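Catechol 2,3-dioxygenase (Pseudomonas sp. KL28, PDB 3HPY) probably catalyses the iron-dependent extradiol cleavage of catechol by dioxygen to 2-hydroxy-6-oxohexa-2,4-dienoate, in the breakdown of aromatic hydrocarbons. Local coordinates at residues E21-H24 / F25-V29; K72-D75 / K76-E80; S283-Y286 / D287-A290. One frame throughout, in Å; residues are numbered along the deposited sequence.

Contact 1 of 3, residues E21-H24 / F25-V29; sequences EGIH and FYRNV
In the last turns of helix 19-29, residues 21-24 hand their carbonyls to the amides of residues 25-28. Phe25 N reaches Glu21 O at 3.0 Å, Tyr26 N reaches Gly22 O at 3.1 Å, and Asn28 N reaches His24 O at 2.8 Å. Between them the bond from Arg27 N to Ile23 O is weak, its N-H...O angle only 130°. A wider pi-type turn at 25-29 follows. On the outer side His24 ND1 stands 3.1 Å from Asn28 OD1, one turn on, with the imidazole and amide planes 76° apart. Helix 19-29 links strand 9-16 to strand 33-37 within the beta-alpha-beta-beta-beta arrangement of the N-terminal VOC module. On the buried side, CG of Tyr26 sits beside its own backbone N (chi1 -77°), a rotation that lays the ring edge alongside Gly22 O, which is near the ring plane and 3.3 Å from CD2. One face of the ring takes Phe25 CD1 over its centre. The buried Tyr26 OH is hydrogen-bonded to both Tyr56 OH and Asp260 OD2, while Phe25 packs on Val239 and Pro261, so the two rings join the helix both to strand 56-60 and to loops far along the chain.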
ATOM      1  N   GLU C  21     -15.006 -28.703  -9.323  1.00 46.62           N
ATOM      2  CA  GLU C  21     -14.023 -28.009  -8.528  1.00 45.80           C
ATOM      3  C   GLU C  21     -13.477 -26.789  -9.271  1.00 44.46           C
ATOM      4  O   GLU C  21     -12.918 -25.882  -8.658  1.00 43.99           O
ATOM      5  CB  GLU C  21     -12.933 -28.981  -8.017  1.00 47.19           C
ATOM      6  CG  GLU C  21     -11.999 -29.627  -9.013  1.00 50.12           C
ATOM      7  CD  GLU C  21     -11.135 -30.721  -8.365  1.00 51.65           C
ATOM      8  OE1 GLU C  21     -10.636 -30.518  -7.237  1.00 52.84           O
ATOM      9  OE2 GLU C  21     -10.945 -31.784  -8.991  1.00 51.92           O
ATOM     10  N   GLY C  22     -13.685 -26.749 -10.587  1.00 42.35           N
ATOM     11  CA  GLY C  22     -13.258 -25.602 -11.367  1.00 39.49           C
ATOM     12  C   GLY C  22     -14.236 -24.468 -11.087  1.00 38.16           C
ATOM     13  O   GLY C  22     -13.847 -23.305 -10.990  1.00 37.89           O
ATOM     14  N   ILE C  23     -15.516 -24.811 -10.948  1.00 36.57           N
ATOM     15  CA  ILE C  23     -16.559 -23.825 -10.659  1.00 35.78           C
ATOM     16  C   ILE C  23     -16.288 -23.180  -9.299  1.00 36.15           C
ATOM     17  O   ILE C  23     -16.241 -21.955  -9.174  1.00 33.98           O
ATOM     18  CB  ILE C  23     -17.967 -24.481 -10.624  1.00 35.74           C
ATOM     19  CG1 ILE C  23     -18.349 -24.980 -12.023  1.00 36.70           C
ATOM     20  CG2 ILE C  23     -19.009 -23.483 -10.127  1.00 34.08           C
ATOM     21  CD1 ILE C  23     -19.750 -25.583 -12.101  1.00 35.98           C
ATOM     22  N   HIS C  24     -16.113 -24.027  -8.289  1.00 36.53           N
ATOM     23  CA  HIS C  24     -15.832 -23.592  -6.925  1.00 36.09           C
ATOM     24  C   HIS C  24     -14.590 -22.720  -6.864  1.00 35.64           C
ATOM     25  O   HIS C  24     -14.601 -21.641  -6.267  1.00 35.36           O
ATOM     26  CB  HIS C  24     -15.622 -24.813  -6.024  1.00 37.88           C
ATOM     27  CG  HIS C  24     -15.037 -24.482  -4.688  1.00 38.76           C
ATOM     28  ND1 HIS C  24     -15.780 -23.940  -3.661  1.00 39.31           N
ATOM     29  CD2 HIS C  24     -13.766 -24.580  -4.222  1.00 39.67           C
ATOM     30  CE1 HIS C  24     -14.995 -23.720  -2.621  1.00 39.78           C
ATOM     31  NE2 HIS C  24     -13.768 -24.099  -2.936  1.00 39.27           N
ATOM     32  N   PHE C  25     -13.514 -23.196  -7.483  1.00 34.90           N
ATOM     33  CA  PHE C  25     -12.265 -22.456  -7.468  1.00 34.45           C
ATOM     34  C   PHE C  25     -12.367 -21.057  -8.076  1.00 34.43           C
ATOM     35  O   PHE C  25     -12.102 -20.061  -7.403  1.00 33.44           O
ATOM     36  CB  PHE C  25     -11.165 -23.253  -8.177  1.00 33.92           C
ATOM     37  CG  PHE C  25      -9.868 -22.507  -8.300  1.00 33.79           C
ATOM     38  CD1 PHE C  25      -9.583 -21.769  -9.442  1.00 31.62           C
ATOM     39  CD2 PHE C  25      -8.946 -22.511  -7.257  1.00 33.70           C
ATOM     40  CE1 PHE C  25      -8.404 -21.045  -9.548  1.00 32.57           C
ATOM     41  CE2 PHE C  25      -7.759 -21.786  -7.352  1.00 32.26           C
ATOM     42  CZ  PHE C  25      -7.489 -21.054  -8.497  1.00 32.56           C
ATOM     43  N   TYR C  26     -12.760 -20.980  -9.341  1.00 33.57           N
ATOM     44  CA  TYR C  26     -12.864 -19.696 -10.016  1.00 32.20           C
ATOM     45  C   TYR C  26     -13.930 -18.767  -9.461  1.00 33.11           C
ATOM     46  O   TYR C  26     -13.899 -17.569  -9.716  1.00 32.08           O
ATOM     47  CB  TYR C  26     -13.095 -19.906 -11.517  1.00 32.26           C
ATOM     48  CG  TYR C  26     -11.839 -20.296 -12.263  1.00 30.74           C
ATOM     49  CD1 TYR C  26     -10.782 -19.392 -12.403  1.00 31.88           C
ATOM     50  CD2 TYR C  26     -11.689 -21.573 -12.798  1.00 30.85           C
ATOM     51  CE1 TYR C  26      -9.604 -19.752 -13.058  1.00 29.25           C
ATOM     52  CE2 TYR C  26     -10.511 -21.945 -13.460  1.00 28.90           C
ATOM     53  CZ  TYR C  26      -9.476 -21.026 -13.584  1.00 29.76           C
ATOM     54  OH  TYR C  26      -8.317 -21.370 -14.247  1.00 27.71           O
ATOM     55  N   ARG C  27     -14.868 -19.297  -8.693  1.00 34.13           N
ATOM     56  CA  ARG C  27     -15.910 -18.440  -8.159  1.00 35.56           C
ATOM     57  C   ARG C  27     -15.675 -18.023  -6.707  1.00 34.80           C
ATOM     58  O   ARG C  27     -15.854 -16.856  -6.352  1.00 33.45           O
ATOM     59  CB  ARG C  27     -17.274 -19.123  -8.279  1.00 38.44           C
ATOM     60  CG  ARG C  27     -18.396 -18.138  -8.524  1.00 42.49           C
ATOM     61  CD  ARG C  27     -19.615 -18.424  -7.678  1.00 46.42           C
ATOM     62  NE  ARG C  27     -20.263 -19.680  -8.039  1.00 49.00           N
ATOM     63  CZ  ARG C  27     -21.457 -20.048  -7.590  1.00 50.47           C
ATOM     64  NH1 ARG C  27     -22.125 -19.252  -6.765  1.00 49.49           N
ATOM     65  NH2 ARG C  27     -21.984 -21.207  -7.967  1.00 52.46           N
ATOM     66  N   ASN C  28     -15.260 -18.981  -5.884  1.00 33.04           N
ATOM     67  CA  ASN C  28     -15.034 -18.741  -4.465  1.00 32.03           C
ATOM     68  C   ASN C  28     -13.591 -18.419  -4.093  1.00 31.07           C
ATOM     69  O   ASN C  28     -13.334 -17.827  -3.045  1.00 32.31           O
ATOM     70  CB  ASN C  28     -15.519 -19.955  -3.678  1.00 32.30           C
ATOM     71  CG  ASN C  28     -16.992 -20.213  -3.881  1.00 33.04           C
ATOM     72  OD1 ASN C  28     -17.454 -21.348  -3.786  1.00 34.16           O
ATOM     73  ND2 ASN C  28     -17.745 -19.152  -4.157  1.00 33.06           N
ATOM     74  N   VAL C  29     -12.653 -18.814  -4.943  1.00 29.11           N
ATOM     75  CA  VAL C  29     -11.249 -18.537  -4.690  1.00 27.41           C
ATOM     76  C   VAL C  29     -10.764 -17.346  -5.509  1.00 26.99           C
ATOM     77  O   VAL C  29     -10.354 -16.337  -4.946  1.00 24.79           O
ATOM     78  CB  VAL C  29     -10.353 -19.738  -5.024  1.00 28.04           C
ATOM     79  CG1 VAL C  29      -8.892 -19.383  -4.744  1.00 26.06           C
ATOM     80  CG2 VAL C  29     -10.781 -20.947  -4.206  1.00 28.79           C
TER

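Contact 2 of 3, residues K72-D75 / K76-E80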
ATOM      1  N   LYS C  72     -12.398  -8.355 -28.138  1.00 29.37           N
ATOM      2  CA  LYS C  72     -13.549  -7.574 -28.572  1.00 28.18           C
ATOM      3  C   LYS C  72     -13.031  -6.438 -29.444  1.00 26.76           C
ATOM      4  O   LYS C  72     -11.976  -5.873 -29.149  1.00 26.44           O
ATOM      5  CB  LYS C  72     -14.314  -7.003 -27.378  1.00 29.63           C
ATOM      6  CG  LYS C  72     -15.525  -6.193 -27.805  1.00 28.64           C
ATOM      7  CD  LYS C  72     -16.476  -5.904 -26.672  1.00 29.60           C
ATOM      8  CE  LYS C  72     -17.634  -5.055 -27.162  1.00 30.84           C
ATOM      9  NZ  LYS C  72     -18.687  -4.928 -26.116  1.00 30.89           N
ATOM     10  N   VAL C  73     -13.741  -6.125 -30.530  1.00 24.34           N
ATOM     11  CA  VAL C  73     -13.325  -5.030 -31.420  1.00 25.04           C
ATOM     12  C   VAL C  73     -14.332  -3.881 -31.292  1.00 24.97           C
ATOM     13  O   VAL C  73     -15.382  -4.047 -30.673  1.00 24.90           O
ATOM     14  CB  VAL C  73     -13.237  -5.481 -32.904  1.00 25.06           C
ATOM     15  CG1 VAL C  73     -12.319  -6.696 -33.023  1.00 23.31           C
ATOM     16  CG2 VAL C  73     -14.626  -5.791 -33.449  1.00 24.23           C
ATOM     17  N   LEU C  74     -14.029  -2.731 -31.881  1.00 25.99           N
ATOM     18  CA  LEU C  74     -14.916  -1.580 -31.752  1.00 25.73           C
ATOM     19  C   LEU C  74     -16.377  -1.850 -32.108  1.00 28.10           C
ATOM     20  O   LEU C  74     -17.272  -1.628 -31.277  1.00 28.50           O
ATOM     21  CB  LEU C  74     -14.387  -0.407 -32.579  1.00 25.87           C
ATOM     22  CG  LEU C  74     -15.000   0.975 -32.285  1.00 24.56           C
ATOM     23  CD1 LEU C  74     -14.821   1.357 -30.812  1.00 25.68           C
ATOM     24  CD2 LEU C  74     -14.321   2.006 -33.160  1.00 24.38           C
ATOM     25  N   ASP C  75     -16.627  -2.321 -33.328  1.00 27.72           N
ATOM     26  CA  ASP C  75     -17.999  -2.602 -33.778  1.00 29.49           C
ATOM     27  C   ASP C  75     -18.068  -3.637 -34.907  1.00 29.24           C
ATOM     28  O   ASP C  75     -17.041  -4.139 -35.373  1.00 25.68           O
ATOM     29  CB  ASP C  75     -18.667  -1.299 -34.239  1.00 31.01           C
ATOM     30  CG  ASP C  75     -17.757  -0.463 -35.123  1.00 31.22           C
ATOM     31  OD1 ASP C  75     -17.196  -1.018 -36.092  1.00 33.89           O
ATOM     32  OD2 ASP C  75     -17.600   0.746 -34.854  1.00 29.03           O
ATOM     33  N   LYS C  76     -19.288  -3.945 -35.348  1.00 29.99           N
ATOM     34  CA  LYS C  76     -19.491  -4.920 -36.412  1.00 32.05           C
ATOM     35  C   LYS C  76     -18.730  -4.517 -37.671  1.00 30.23           C
ATOM     36  O   LYS C  76     -18.140  -5.361 -38.338  1.00 30.50           O
ATOM     37  CB  LYS C  76     -20.988  -5.069 -36.708  1.00 32.94           C
ATOM     38  CG  LYS C  76     -21.779  -5.654 -35.541  1.00 37.33           C
ATOM     39  CD  LYS C  76     -23.283  -5.462 -35.726  1.00 40.80           C
ATOM     40  CE  LYS C  76     -23.677  -4.008 -35.503  1.00 41.45           C
ATOM     41  NZ  LYS C  76     -25.045  -3.689 -36.005  1.00 41.74           N
ATOM     42  N   ALA C  77     -18.725  -3.225 -37.980  1.00 30.34           N
ATOM     43  CA  ALA C  77     -18.006  -2.731 -39.154  1.00 30.91           C
ATOM     44  C   ALA C  77     -16.516  -3.055 -39.039  1.00 30.59           C
ATOM     45  O   ALA C  77     -15.871  -3.429 -40.017  1.00 31.55           O
ATOM     46  CB  ALA C  77     -18.204  -1.213 -39.297  1.00 29.74           C
ATOM     47  N   THR C  78     -15.971  -2.902 -37.837  1.00 30.25           N
ATOM     48  CA  THR C  78     -14.560  -3.182 -37.607  1.00 30.10           C
ATOM     49  C   THR C  78     -14.325  -4.679 -37.761  1.00 30.63           C
ATOM     50  O   THR C  78     -13.346  -5.108 -38.378  1.00 30.19           O
ATOM     51  CB  THR C  78     -14.141  -2.750 -36.191  1.00 30.11           C
ATOM     52  OG1 THR C  78     -14.581  -1.403 -35.964  1.00 29.30           O
ATOM     53  CG2 THR C  78     -12.621  -2.813 -36.033  1.00 28.15           C
ATOM     54  N   LEU C  79     -15.242  -5.465 -37.198  1.00 30.60           N
ATOM     55  CA  LEU C  79     -15.159  -6.919 -37.250  1.00 30.96           C
ATOM     56  C   LEU C  79     -15.017  -7.392 -38.697  1.00 32.23           C
ATOM     57  O   LEU C  79     -14.067  -8.102 -39.035  1.00 31.10           O
ATOM     58  CB  LEU C  79     -16.407  -7.541 -36.620  1.00 28.64           C
ATOM     59  CG  LEU C  79     -16.378  -9.046 -36.350  1.00 28.80           C
ATOM     60  CD1 LEU C  79     -15.247  -9.358 -35.379  1.00 29.87           C
ATOM     61  CD2 LEU C  79     -17.714  -9.505 -35.766  1.00 26.05           C
ATOM     62  N   GLU C  80     -15.961  -6.989 -39.546  1.00 33.12           N
ATOM     63  CA  GLU C  80     -15.937  -7.367 -40.958  1.00 33.56           C
ATOM     64  C   GLU C  80     -14.613  -6.927 -41.567  1.00 32.66           C
ATOM     65  O   GLU C  80     -13.948  -7.679 -42.277  1.00 33.27           O
ATOM     66  CB  GLU C  80     -17.084  -6.690 -41.711  1.00 34.52           C
ATOM     67  CG  GLU C  80     -18.472  -6.998 -41.172  1.00 37.35           C
ATOM     68  CD  GLU C  80     -18.778  -8.482 -41.167  1.00 38.68           C
ATOM     69  OE1 GLU C  80     -18.147  -9.219 -41.959  1.00 38.62           O
ATOM     70  OE2 GLU C  80     -19.653  -8.909 -40.383  1.00 39.86           O
TER
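Asp75 holds CG between its backbone N and carbonyl carbon (chi1 45°), and this rotation swings the carboxylate over the first turn of the helix; Thr78 places OG1 beside its own backbone N, facing the same oxygen. Both donors of Thr78 therefore close on one atom, Asp75 OD1. The hydroxyl OG1 donates to OD1 over a short 2.6 Å, coming from well above the carboxylate plane, 56° out of it. The amide, Thr78 N, lies 2.8 Å from OD1 and meets it nearly along the C-O axis, with an N-H...O angle of 145°. This is an N-cap: Asp75 precedes helix 76-89 and accepts from the amide three residues on, and its negative charge is probably favoured by the positive end of the helix dipole. The main chain adds the first helical bond, Leu79 N to Asp75 O at 2.9 Å. Ala77 CB rests 3.4 Å from Asp75 OD1, and Leu74 CB is 3.5 Å from Thr78 OG1. Next to the cap, Val73 CG2 touches Leu79 CB at 4.0 Å, an apolar contact that joins the end of the strand to the helix. Leu79 and Val73 both pack on Leu120 of strand 117-121, and Val73 pairs through its backbone with Tyr121. Leu74 meets Pro277 of a second subunit, so the turn from strand 65-73 into helix 76-89 runs between the N-terminal sheet and a subunit interface.

Contact 3 of 3, residues S283-Y286 / D287-A290; sequences SWTY and DNFA
Thr285 OG1 touches Asn288 CB at 3.1 Å, and the same hydroxyl oxygen lies 3.4 Å from Asp287 OD2, the Thr285 and Asp287 side chains running side by side in the same direction. With OG1 between the backbone N and the carbonyl carbon (chi1 57°), Thr285 turns its hydroxyl over the bend. There Asn288 N makes two weak bonds, one to Thr285 O at 3.2 Å and one to Thr285 OG1 at 3.5 Å. The firmer bond runs from Phe289 N to Tyr286 O at 3.0 Å, with the donor well above the carbonyl plane. Asn288, its CG anti to the backbone N (chi1 -159°), carries OD1 to the edge of the Trp284 indole, 3.7 Å from CZ3 and near the ring plane; amide and indole planes are 22° apart. The same oxygen accepts a weak hydrogen bond from Gln291 NE2 in the helix that follows. In the next shell, Trp284 pairs through its backbone with strand 176-182, and Thr285 N donates to Asn135 OD1 of a second subunit, which also packs on Trp284 and Asn288. Phe289 lies against Val181 and Met190, its side chain about 5 Å from the bound 4-methylcatechol. At the centre is a type I beta turn, Tyr286 to Phe289, with Asn288 at the N-cap position, leading from strand 282-284 into the short helix 289-293 beside the substrate pocket.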
ATOM      1  N   SER C 283      13.967  -3.629 -24.684  1.00 31.30           N
ATOM      2  CA  SER C 283      14.534  -4.952 -24.907  1.00 33.38           C
ATOM      3  C   SER C 283      15.299  -5.506 -23.708  1.00 34.08           C
ATOM      4  O   SER C 283      15.915  -4.758 -22.944  1.00 34.06           O
ATOM      5  CB  SER C 283      15.471  -4.919 -26.117  1.00 33.69           C
ATOM      6  OG  SER C 283      14.790  -4.484 -27.278  1.00 37.83           O
ATOM      7  N   TRP C 284      15.251  -6.823 -23.556  1.00 34.68           N
ATOM      8  CA  TRP C 284      15.967  -7.498 -22.490  1.00 37.37           C
ATOM      9  C   TRP C 284      16.891  -8.529 -23.127  1.00 37.85           C
ATOM     10  O   TRP C 284      16.488  -9.237 -24.047  1.00 38.06           O
ATOM     11  CB  TRP C 284      14.991  -8.189 -21.533  1.00 37.85           C
ATOM     12  CG  TRP C 284      14.223  -7.231 -20.674  1.00 39.43           C
ATOM     13  CD1 TRP C 284      13.178  -6.440 -21.057  1.00 40.15           C
ATOM     14  CD2 TRP C 284      14.480  -6.917 -19.300  1.00 40.11           C
ATOM     15  NE1 TRP C 284      12.772  -5.649 -20.009  1.00 40.13           N
ATOM     16  CE2 TRP C 284      13.554  -5.921 -18.919  1.00 40.11           C
ATOM     17  CE3 TRP C 284      15.408  -7.379 -18.353  1.00 41.28           C
ATOM     18  CZ2 TRP C 284      13.526  -5.377 -17.628  1.00 40.15           C
ATOM     19  CZ3 TRP C 284      15.380  -6.835 -17.065  1.00 41.25           C
ATOM     20  CH2 TRP C 284      14.442  -5.843 -16.718  1.00 41.70           C
ATOM     21  N   THR C 285      18.133  -8.593 -22.659  1.00 39.31           N
ATOM     22  CA  THR C 285      19.096  -9.556 -23.184  1.00 41.80           C
ATOM     23  C   THR C 285      18.748 -10.942 -22.648  1.00 44.05           C
ATOM     24  O   THR C 285      18.186 -11.065 -21.558  1.00 45.82           O
ATOM     25  CB  THR C 285      20.519  -9.207 -22.746  1.00 40.56           C
ATOM     26  OG1 THR C 285      20.574  -9.155 -21.317  1.00 42.58           O
ATOM     27  CG2 THR C 285      20.930  -7.864 -23.309  1.00 40.39           C
ATOM     28  N   TYR C 286      19.078 -11.983 -23.409  1.00 46.03           N
ATOM     29  CA  TYR C 286      18.779 -13.354 -22.994  1.00 47.63           C
ATOM     30  C   TYR C 286      19.443 -13.734 -21.674  1.00 48.29           C
ATOM     31  O   TYR C 286      18.804 -14.319 -20.796  1.00 48.30           O
ATOM     32  CB  TYR C 286      19.225 -14.355 -24.069  1.00 49.17           C
ATOM     33  CG  TYR C 286      18.957 -15.811 -23.714  1.00 50.86           C
ATOM     34  CD1 TYR C 286      17.680 -16.361 -23.843  1.00 51.99           C
ATOM     35  CD2 TYR C 286      19.983 -16.640 -23.246  1.00 51.33           C
ATOM     36  CE1 TYR C 286      17.430 -17.697 -23.521  1.00 52.50           C
ATOM     37  CE2 TYR C 286      19.742 -17.975 -22.918  1.00 51.54           C
ATOM     38  CZ  TYR C 286      18.467 -18.497 -23.059  1.00 53.07           C
ATOM     39  OH  TYR C 286      18.223 -19.818 -22.744  1.00 54.49           O
ATOM     40  N   ASP C 287      20.725 -13.408 -21.541  1.00 48.49           N
ATOM     41  CA  ASP C 287      21.470 -13.754 -20.339  1.00 48.74           C
ATOM     42  C   ASP C 287      20.862 -13.115 -19.099  1.00 48.42           C
ATOM     43  O   ASP C 287      20.910 -13.686 -18.008  1.00 48.41           O
ATOM     44  CB  ASP C 287      22.942 -13.342 -20.494  1.00 49.98           C
ATOM     45  CG  ASP C 287      23.186 -11.879 -20.178  1.00 51.72           C
ATOM     46  OD1 ASP C 287      23.218 -11.526 -18.979  1.00 53.10           O
ATOM     47  OD2 ASP C 287      23.346 -11.083 -21.127  1.00 53.10           O
ATOM     48  N   ASN C 288      20.261 -11.944 -19.275  1.00 47.87           N
ATOM     49  CA  ASN C 288      19.656 -11.223 -18.159  1.00 46.33           C
ATOM     50  C   ASN C 288      18.159 -11.483 -18.016  1.00 45.66           C
ATOM     51  O   ASN C 288      17.453 -10.755 -17.325  1.00 44.13           O
ATOM     52  CB  ASN C 288      19.904  -9.726 -18.336  1.00 47.40           C
ATOM     53  CG  ASN C 288      19.784  -8.960 -17.040  1.00 48.20           C
ATOM     54  OD1 ASN C 288      18.739  -8.385 -16.735  1.00 49.25           O
ATOM     55  ND2 ASN C 288      20.859  -8.956 -16.259  1.00 49.03           N
ATOM     56  N   PHE C 289      17.672 -12.541 -18.635  1.00 45.58           N
ATOM     57  CA  PHE C 289      16.254 -12.813 -18.578  1.00 46.17           C
ATOM     58  C   PHE C 289      15.696 -13.212 -17.162  1.00 45.89           C
ATOM     59  O   PHE C 289      14.500 -13.032 -16.906  1.00 45.13           O
ATOM     60  CB  PHE C 289      15.968 -13.792 -19.734  1.00 47.59           C
ATOM     61  CG  PHE C 289      14.560 -14.272 -19.831  1.00 48.83           C
ATOM     62  CD1 PHE C 289      13.476 -13.407 -20.118  1.00 50.16           C
ATOM     63  CD2 PHE C 289      14.300 -15.610 -19.557  1.00 49.34           C
ATOM     64  CE1 PHE C 289      12.135 -13.903 -20.153  1.00 50.32           C
ATOM     65  CE2 PHE C 289      12.995 -16.126 -19.583  1.00 51.07           C
ATOM     66  CZ  PHE C 289      11.895 -15.270 -19.865  1.00 51.28           C
ATOM     67  N   ALA C 290      16.558 -13.673 -16.236  1.00 45.60           N
ATOM     68  CA  ALA C 290      16.153 -14.022 -14.843  1.00 44.54           C
ATOM     69  C   ALA C 290      15.624 -12.769 -14.120  1.00 43.59           C
ATOM     70  O   ALA C 290      14.673 -12.831 -13.335  1.00 42.41           O
ATOM     71  CB  ALA C 290      17.355 -14.588 -14.052  1.00 44.12           C
TER

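Overall arrangement
All three contacts are local, set in series along the chain with centres 32 to 37 Å apart and no touch between them. Contacts 1 and 2 belong to the N-terminal VOC domain and are partly buried; contact 3 is a surface contact close to the C-terminal end. Contact 1 is wholly helical, ruled by backbone bonds, with aromatic rings on its inner side. Contacts 2 and 3 each lead from a strand into a helix, yet differ in chemistry: in 72-80 a carboxylate caps the helix, whereas in 283-290 the N-cap side chain makes no capping bond and a beta turn does the joining. Both of these also meet a second subunit, which contact 1 does not.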